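Local coordinates for uncharacterized protein (Legionella pneumophila subsp. pneumophila, PDB 5L0L), which is of unknown function but carries a HIT-related domain and, as in other HIT proteins, may bind a nucleotide or another phosphorylated ligand, at residues A[47-52]-A[145-150]; A[130-135]-A[154-159]; A[39-44]-A[172-177]. All blocks are in the same frame, centred on the assembly; numbering follows the deposited sequence. Where two conformers were deposited one is given.

All three contacts join the six-stranded antiparallel sheet, or the turns at the ends of its strands, to the long segment between strand 128-134 and helix 176-194. Contacts 1 and 2, centres about 8 Å apart, meet where strands 51-58 and 128-134 pair through Ile51 N and Met131 O, and where Arg47 NH2 reaches Asp157 O. Contact 3 lies about 9 Å from contact 1 between centres; Asn42 and Ile40 pair there with Arg50 and Ile52. Contacts 2 and 3 are about 15 Å apart between centres and do not touch. The sulfate at His130 belongs to contact 2 and marks a possible phosphate site of the HIT-related domain.

Contact 1 (A[47-52]-A[145-150]); sequences RGYRII and VPLRGP
Tyr49 and Leu147 are the main partners across this contact, and Tyr49 and Gly48 each give a hydrogen bond to a backbone carbonyl. The phenol OH of Tyr49 donates to Val145 O at 2.6 Å, in the plane of the ring. Tyr49 OH also bonds to Ile142 N, just before the 145-150 segment, so the hydroxyl is held from two places. Gly48 N donates to Leu147 O over 2.8 Å (148° at the hydrogen). Gly48 and Tyr49 both have positive phi and are the central residues of a beta-turn closed by Arg50 N to Arg47 O; glycine takes such a conformation readily.

The apolar contacts gather on one face of the phenol ring and beside CE1. Leu147 CD1, placed by a chi2 of 67°, sits over the middle of that face, 3.8 Å from the ring centroid, in a CH-pi contact, and the two side chains cross at about a right angle. The same methyl packs against Gly48 CA at 3.7 Å. Val145 CG1 approaches Tyr49 CE1 at 3.6 Å, so methyl groups from both residues help to hold the phenol.

The arginines touch through their aliphatic parts, Arg47 CG lying 4.0 Å from Arg148 CB. Arg47 CB also lies against the backbone of Gly149, where a side chain would run into the carbonyl oxygen before it. The charged ends go elsewhere, Arg47 to Asp45, to Gln169 and to the carbonyl of Asp157, and Arg148 to Glu178 on helix 176-194.

The arrangement is a turn with two positive-phi residues leading into strand 51-58 of the antiparallel sheet, pinned within the HIT-related domain to the long loop that follows strand 128-134.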
# COMPACT_ATOMS: atom_id res chain seq x y z
N ARG A 47 -5.77 10.34 -13.26
CA ARG A 47 -5.79 11.11 -12.02
C ARG A 47 -4.61 10.73 -11.10
O ARG A 47 -4.29 9.54 -10.93
CB ARG A 47 -7.07 10.91 -11.24
CG ARG A 47 -8.33 11.34 -12.01
CD ARG A 47 -9.59 11.04 -11.23
NE ARG A 47 -9.65 9.60 -10.94
CZ ARG A 47 -10.13 9.05 -9.83
NH1 ARG A 47 -10.69 9.78 -8.88
NH2 ARG A 47 -10.09 7.75 -9.70
N GLY A 48 -3.99 11.75 -10.52
CA GLY A 48 -2.87 11.57 -9.62
C GLY A 48 -1.61 10.97 -10.27
O GLY A 48 -0.72 10.51 -9.56
N TYR A 49 -1.55 11.00 -11.59
CA TYR A 49 -0.51 10.30 -12.36
C TYR A 49 -0.38 8.84 -11.90
O TYR A 49 0.72 8.36 -11.66
CB TYR A 49 0.85 11.04 -12.25
CG TYR A 49 0.86 12.55 -12.48
CD1 TYR A 49 -0.05 13.18 -13.34
CD2 TYR A 49 1.79 13.34 -11.85
CE1 TYR A 49 -0.01 14.55 -13.54
CE2 TYR A 49 1.88 14.70 -12.08
CZ TYR A 49 0.98 15.31 -12.91
OH TYR A 49 1.02 16.65 -13.09
N ARG A 50 -1.52 8.15 -11.74
CA ARG A 50 -1.51 6.77 -11.24
C ARG A 50 -0.57 5.88 -12.03
O ARG A 50 -0.60 5.90 -13.29
CB ARG A 50 -2.90 6.16 -11.34
CG ARG A 50 -3.84 6.46 -10.22
CD ARG A 50 -5.23 5.89 -10.55
NE ARG A 50 -5.28 4.45 -10.39
CZ ARG A 50 -6.42 3.74 -10.29
NH1 ARG A 50 -7.61 4.30 -10.45
NH2 ARG A 50 -6.34 2.43 -10.07
N ILE A 51 0.21 5.07 -11.31
CA ILE A 51 0.95 3.96 -11.91
C ILE A 51 0.45 2.63 -11.35
O ILE A 51 -0.19 2.57 -10.30
CB ILE A 51 2.47 4.06 -11.68
CG1 ILE A 51 2.80 4.05 -10.20
CG2 ILE A 51 3.03 5.27 -12.43
CD1 ILE A 51 4.27 3.89 -9.89
N ILE A 52 0.73 1.57 -12.10
CA ILE A 52 0.53 0.18 -11.64
C ILE A 52 1.92 -0.46 -11.61
O ILE A 52 2.68 -0.36 -12.58
CB ILE A 52 -0.36 -0.61 -12.58
CG1 ILE A 52 -1.72 0.09 -12.76
CG2 ILE A 52 -0.55 -2.05 -12.08
CD1 ILE A 52 -2.53 -0.43 -13.94
N VAL A 145 0.03 18.85 -17.80
CA VAL A 145 -0.76 17.72 -17.26
C VAL A 145 -1.20 18.06 -15.83
O VAL A 145 -0.43 17.90 -14.89
CB VAL A 145 0.05 16.40 -17.26
CG1 VAL A 145 -0.89 15.22 -16.97
CG2 VAL A 145 0.84 16.17 -18.56
N PRO A 146 -2.45 18.48 -15.65
CA PRO A 146 -2.95 18.74 -14.29
C PRO A 146 -2.94 17.42 -13.51
O PRO A 146 -3.20 16.37 -14.09
CB PRO A 146 -4.40 19.20 -14.50
CG PRO A 146 -4.55 19.41 -15.94
CD PRO A 146 -3.46 18.74 -16.68
N LEU A 147 -2.63 17.51 -12.24
CA LEU A 147 -2.59 16.33 -11.40
C LEU A 147 -3.93 15.60 -11.37
O LEU A 147 -3.98 14.38 -11.55
CB LEU A 147 -2.18 16.72 -9.97
CG LEU A 147 -2.04 15.53 -8.98
CD1 LEU A 147 -0.87 14.65 -9.38
CD2 LEU A 147 -1.90 16.06 -7.55
N ARG A 148 -5.01 16.36 -11.18
CA ARG A 148 -6.36 15.84 -11.01
C ARG A 148 -6.47 15.00 -9.73
O ARG A 148 -5.53 14.94 -8.93
CB ARG A 148 -6.83 15.06 -12.25
CG ARG A 148 -6.75 15.89 -13.53
CD ARG A 148 -6.82 14.93 -14.70
NE ARG A 148 -6.92 15.62 -15.95
CZ ARG A 148 -5.97 15.73 -16.88
NH1 ARG A 148 -4.76 15.19 -16.77
NH2 ARG A 148 -6.26 16.44 -17.95
N GLY A 149 -7.63 14.39 -9.50
CA GLY A 149 -7.89 13.70 -8.25
C GLY A 149 -8.49 14.67 -7.24
O GLY A 149 -8.58 15.88 -7.50
N PRO A 150 -9.01 14.15 -6.12
CA PRO A 150 -9.63 15.00 -5.11
C PRO A 150 -8.61 15.82 -4.35
O PRO A 150 -7.43 15.45 -4.24
CB PRO A 150 -10.40 14.00 -4.22
CG PRO A 150 -9.85 12.68 -4.51
CD PRO A 150 -9.12 12.72 -5.81

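Contact 2 (A[130-135]-A[154-159]); sequences HMWGRG and LMFDLI. With SO4 (sulfate ion), chain C.
Trp132 and Phe156 stack face to face: the five-membered ring of the indole and the phenyl ring have centroids 4.1 Å apart and planes inclined by 30°. The two side chains slide past each other in opposite directions, bringing Trp132 NE1 above the phenyl face, 3.5 Å from Phe156 CG. Leu158 covers the other part of the indole, its CD2 resting over the six-membered ring in a CH-pi contact, 3.8 Å from the centroid. The other methyl, Leu158 CD1, also reaches His130 CB at 4.1 Å. Across the subunit interface, Met155 and Asp157 pack against Asp157 and Met155 of the second subunit.

Polar contacts flank this apolar centre. Arg134 grips one carbonyl end-on with two nitrogens, NH1 at 2.8 Å and NH2 at 3.0 Å from Leu154 O, which lies in the guanidinium plane. The arginine chain is bent at CD (chi2 -63°) and again at NE (chi3 -62°), and Phe156 CB lies over a face of the guanidinium. Gln98 on strand 96-101 accepts from both Trp132 NE1 and Arg134 NH2, while Arg134 NH1 also bonds to Pro150 O.

At the other end His130 NE2 donates to sulfate O3 at 2.9 Å, with a weaker bond to O1. The sulfate is also bonded by His128 NE2 and by the backbone N atoms of Gly103 and Asn105. The run His128, His130, Trp132 resembles the alternating histidines of the HIT motif with tryptophan in the third place, and the sulfate, probably from the crystallisation liquor, is consistent with a phosphate-binding site.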
# COMPACT_ATOMS: atom_id res chain seq x y z
N HIS A 130 -1.14 -0.16 -6.79
CA HIS A 130 -1.42 1.15 -7.41
C HIS A 130 -0.69 2.19 -6.60
O HIS A 130 -0.65 2.11 -5.38
CB HIS A 130 -2.91 1.46 -7.34
CG HIS A 130 -3.75 0.43 -7.99
ND1 HIS A 130 -3.96 0.40 -9.34
CD2 HIS A 130 -4.37 -0.67 -7.48
CE1 HIS A 130 -4.69 -0.67 -9.65
NE2 HIS A 130 -4.99 -1.30 -8.52
N MSE A 131 -0.16 3.20 -7.27
CA MSE A 131 0.51 4.32 -6.59
C MSE A 131 0.14 5.61 -7.33
O MSE A 131 -0.10 5.59 -8.56
CB MSE A 131 2.02 4.09 -6.57
CG MSE A 131 2.75 5.20 -5.86
SE MSE A 131 4.70 4.87 -5.72
CE MSE A 131 4.63 3.25 -4.62
N TRP A 132 0.01 6.70 -6.59
CA TRP A 132 -0.39 7.98 -7.19
C TRP A 132 0.06 9.10 -6.29
O TRP A 132 0.58 8.86 -5.17
CB TRP A 132 -1.92 8.03 -7.42
CG TRP A 132 -2.68 7.90 -6.15
CD1 TRP A 132 -3.19 8.91 -5.39
CD2 TRP A 132 -3.00 6.67 -5.45
NE1 TRP A 132 -3.78 8.40 -4.25
CE2 TRP A 132 -3.69 7.04 -4.27
CE3 TRP A 132 -2.77 5.31 -5.71
CZ2 TRP A 132 -4.17 6.10 -3.36
CZ3 TRP A 132 -3.20 4.39 -4.77
CH2 TRP A 132 -3.89 4.77 -3.61
N GLY A 133 -0.08 10.32 -6.78
CA GLY A 133 0.34 11.53 -6.03
C GLY A 133 -0.86 12.38 -5.64
O GLY A 133 -1.90 12.41 -6.36
N ARG A 134 -0.72 13.09 -4.52
CA ARG A 134 -1.67 14.07 -4.04
C ARG A 134 -1.05 15.47 -3.96
O ARG A 134 0.14 15.65 -3.64
CB ARG A 134 -2.26 13.67 -2.66
CG ARG A 134 -2.84 12.25 -2.60
CD ARG A 134 -4.03 12.06 -3.54
NE ARG A 134 -5.16 12.93 -3.20
CZ ARG A 134 -6.03 12.67 -2.22
NH1 ARG A 134 -6.98 13.54 -1.99
NH2 ARG A 134 -5.98 11.56 -1.48
N GLY A 135 -1.90 16.44 -4.16
CA GLY A 135 -1.50 17.84 -4.16
C GLY A 135 -2.60 18.70 -4.74
O GLY A 135 -3.77 18.31 -4.68
N LEU A 154 -9.19 14.41 1.29
CA LEU A 154 -10.30 13.57 0.84
C LEU A 154 -9.74 12.23 0.37
O LEU A 154 -8.59 12.16 -0.09
CB LEU A 154 -11.05 14.23 -0.31
CG LEU A 154 -11.66 15.60 0.03
CD1 LEU A 154 -12.26 16.23 -1.21
CD2 LEU A 154 -12.70 15.43 1.13
N MSE A 155 -10.55 11.19 0.46
CA MSE A 155 -10.19 9.87 -0.07
C MSE A 155 -10.11 9.83 -1.60
O MSE A 155 -11.04 10.23 -2.28
CB MSE A 155 -11.23 8.84 0.38
CG MSE A 155 -10.93 7.39 -0.03
SE MSE A 155 -9.51 6.68 1.12
CE MSE A 155 -10.57 6.42 2.71
N PHE A 156 -9.00 9.32 -2.12
CA PHE A 156 -8.84 9.06 -3.56
C PHE A 156 -9.47 7.70 -3.87
O PHE A 156 -9.05 6.68 -3.32
CB PHE A 156 -7.36 9.06 -3.91
CG PHE A 156 -7.06 9.06 -5.39
CD1 PHE A 156 -7.34 7.95 -6.18
CD2 PHE A 156 -6.46 10.16 -5.99
CE1 PHE A 156 -7.04 7.93 -7.55
CE2 PHE A 156 -6.17 10.14 -7.35
CZ PHE A 156 -6.44 9.04 -8.12
N ASP A 157 -10.51 7.67 -4.70
CA ASP A 157 -11.19 6.41 -4.99
C ASP A 157 -10.57 5.79 -6.23
O ASP A 157 -10.62 6.38 -7.31
CB ASP A 157 -12.70 6.62 -5.18
CG ASP A 157 -13.48 5.32 -5.03
OD1 ASP A 157 -13.16 4.28 -5.69
OD2 ASP A 157 -14.42 5.29 -4.21
N LEU A 158 -9.97 4.60 -6.07
CA LEU A 158 -9.31 3.91 -7.18
C LEU A 158 -10.28 3.26 -8.18
O LEU A 158 -9.84 2.85 -9.25
CB LEU A 158 -8.28 2.88 -6.69
CG LEU A 158 -7.10 3.51 -5.95
CD1 LEU A 158 -6.29 2.44 -5.25
CD2 LEU A 158 -6.18 4.35 -6.84
N ILE A 159 -11.57 3.19 -7.81
CA ILE A 159 -12.69 2.79 -8.65
C ILE A 159 -12.75 1.27 -8.71
O ILE A 159 -11.93 0.64 -9.37
CB ILE A 159 -12.68 3.33 -10.11
CG1 ILE A 159 -12.41 4.82 -10.20
CG2 ILE A 159 -14.05 3.04 -10.77
CD1 ILE A 159 -13.33 5.71 -9.39
S SO4 C . -7.49 -3.66 -8.54
O1 SO4 C . -6.75 -3.80 -9.83
O2 SO4 C . -8.40 -4.80 -8.59
O3 SO4 C . -6.39 -3.70 -7.60
O4 SO4 C . -8.11 -2.37 -8.86

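Contact 3 (A[39-44]-A[172-177]); sequences VILNPT and IKWNEE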
# COMPACT_ATOMS: atom_id res chain seq x y z
N VAL A 39 6.46 -1.38 -14.31
CA VAL A 39 5.92 -0.13 -13.84
C VAL A 39 5.32 0.58 -15.05
O VAL A 39 6.05 0.90 -16.01
CB VAL A 39 7.00 0.75 -13.19
CG1 VAL A 39 6.41 2.08 -12.77
CG2 VAL A 39 7.67 -0.01 -12.01
N ILE A 40 4.01 0.82 -15.04
CA ILE A 40 3.33 1.48 -16.16
C ILE A 40 2.41 2.58 -15.64
O ILE A 40 1.93 2.51 -14.50
CB ILE A 40 2.52 0.48 -17.06
CG1 ILE A 40 1.23 0.03 -16.38
CG2 ILE A 40 3.37 -0.76 -17.41
CD1 ILE A 40 0.36 -0.85 -17.25
N LEU A 41 2.16 3.61 -16.44
CA LEU A 41 1.06 4.53 -16.11
C LEU A 41 -0.26 3.78 -16.33
O LEU A 41 -0.39 2.97 -17.27
CB LEU A 41 1.10 5.82 -16.93
CG LEU A 41 2.16 6.82 -16.52
CD1 LEU A 41 2.30 7.85 -17.63
CD2 LEU A 41 1.82 7.51 -15.20
N ASN A 42 -1.21 4.03 -15.45
CA ASN A 42 -2.52 3.38 -15.56
C ASN A 42 -3.20 3.81 -16.87
O ASN A 42 -3.44 5.00 -17.05
CB ASN A 42 -3.38 3.73 -14.35
CG ASN A 42 -4.64 2.91 -14.29
OD1 ASN A 42 -5.41 2.86 -15.27
ND2 ASN A 42 -4.89 2.26 -13.17
N PRO A 43 -3.50 2.85 -17.77
CA PRO A 43 -4.03 3.26 -19.08
C PRO A 43 -5.43 3.83 -19.05
O PRO A 43 -5.80 4.51 -20.00
CB PRO A 43 -4.04 1.97 -19.92
CG PRO A 43 -3.66 0.87 -19.01
CD PRO A 43 -3.18 1.41 -17.70
N THR A 44 -6.18 3.58 -17.98
CA THR A 44 -7.59 4.02 -17.91
C THR A 44 -7.89 5.15 -16.94
O THR A 44 -9.02 5.62 -16.94
CB THR A 44 -8.51 2.83 -17.60
OG1 THR A 44 -8.22 2.29 -16.31
CG2 THR A 44 -8.35 1.77 -18.63
N ILE A 172 -10.55 9.09 -15.19
CA ILE A 172 -10.40 10.02 -16.31
C ILE A 172 -9.42 9.43 -17.33
O ILE A 172 -8.24 9.22 -17.01
CB ILE A 172 -9.92 11.41 -15.85
CG1 ILE A 172 -11.01 11.98 -14.91
CG2 ILE A 172 -9.68 12.33 -17.06
CD1 ILE A 172 -10.67 13.30 -14.31
N LYS A 173 -9.91 9.23 -18.55
CA LYS A 173 -9.09 8.65 -19.62
C LYS A 173 -7.99 9.62 -20.00
O LYS A 173 -8.13 10.84 -19.86
CB LYS A 173 -9.94 8.35 -20.87
CG LYS A 173 -10.99 7.29 -20.64
CD LYS A 173 -10.60 5.89 -21.12
CE LYS A 173 -11.81 4.97 -21.19
NZ LYS A 173 -11.57 3.73 -20.38
N TRP A 174 -6.87 9.08 -20.45
CA TRP A 174 -5.72 9.90 -20.85
C TRP A 174 -5.95 10.65 -22.16
O TRP A 174 -6.34 10.06 -23.17
CB TRP A 174 -4.46 9.01 -21.04
CG TRP A 174 -3.71 8.76 -19.84
CD1 TRP A 174 -3.65 7.60 -19.14
CD2 TRP A 174 -2.85 9.68 -19.15
NE1 TRP A 174 -2.84 7.74 -18.03
CE2 TRP A 174 -2.33 9.01 -18.03
CE3 TRP A 174 -2.50 11.03 -19.37
CZ2 TRP A 174 -1.45 9.63 -17.13
CZ3 TRP A 174 -1.65 11.62 -18.48
CH2 TRP A 174 -1.12 10.94 -17.38
N ASN A 175 -5.69 11.95 -22.17
CA ASN A 175 -5.39 12.67 -23.41
C ASN A 175 -4.02 12.13 -23.91
O ASN A 175 -3.08 11.96 -23.10
CB ASN A 175 -5.30 14.17 -23.09
CG ASN A 175 -4.72 15.00 -24.22
OD1 ASN A 175 -3.49 15.12 -24.38
ND2 ASN A 175 -5.61 15.59 -25.03
N GLU A 176 -3.89 11.99 -25.24
CA GLU A 176 -2.68 11.41 -25.89
C GLU A 176 -1.40 12.23 -25.64
O GLU A 176 -0.39 11.64 -25.24
CB GLU A 176 -2.88 11.17 -27.41
CG GLU A 176 -1.79 10.27 -28.05
CD GLU A 176 -1.85 10.12 -29.57
OE1 GLU A 176 -2.93 10.30 -30.19
OE2 GLU A 176 -0.78 9.79 -30.19
N GLU A 177 -1.42 13.55 -25.87
CA GLU A 177 -0.21 14.34 -25.64
C GLU A 177 0.15 14.41 -24.17
O GLU A 177 1.34 14.40 -23.83
CB GLU A 177 -0.37 15.71 -26.28
CG GLU A 177 -0.39 15.59 -27.79
CD GLU A 177 0.79 14.80 -28.37
OE1 GLU A 177 1.97 15.13 -28.06
OE2 GLU A 177 0.54 13.84 -29.16
O HOH W 1 -7.22 6.39 -21.12
O HOH W 2 -11.37 4.97 -17.90
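Thr44 and Lys173 bring the two backbones closest, their CA atoms 5.2 Å apart, where the chain leaving strand 35-41 runs beside the extended residues that lead into helix 176-194. No direct backbone hydrogen bond joins the segments; one ordered water takes that part, donating to Pro43 O at 2.6 Å and accepting from Trp174 N at 2.8 Å. The bend at 42-44 is an Asx turn: Asn42 OD1 accepts from Thr44 N at 2.9 Å and also from Thr44 OG1, both donors lying in the plane of its amide carbonyl.

Trp174 is the main side chain of the contact. Its indole meets the turn with its edge, and NE1 donates to Asn42 O over 3.0 Å. The acceptor lies almost exactly in the ring plane (4° out of it), but the bond is bent, 133° at the hydrogen. Leu41 CD1 approaches the benzo side of the indole, 4.2 Å from Trp174 CZ2, the two side chains crossing at about a right angle. On the solvent side Lys173 NZ, placed by a chi4 of -125°, bonds at 2.8 Å to a second water that donates in turn to Thr44 O, while Thr44 CG2 lies beside the ammonium group.

Leu41 and Trp174 both pack on Leu179 of helix 176-194, with Leu183 beside the leucine and Cys182 beside the indole. Asn175 occupies the N-cap of that helix and bonds through OD1 to Glu178 N. Strand 35-41 lies between strands 25-31 and 51-58, and the contact joins its end to the loop entering the helix.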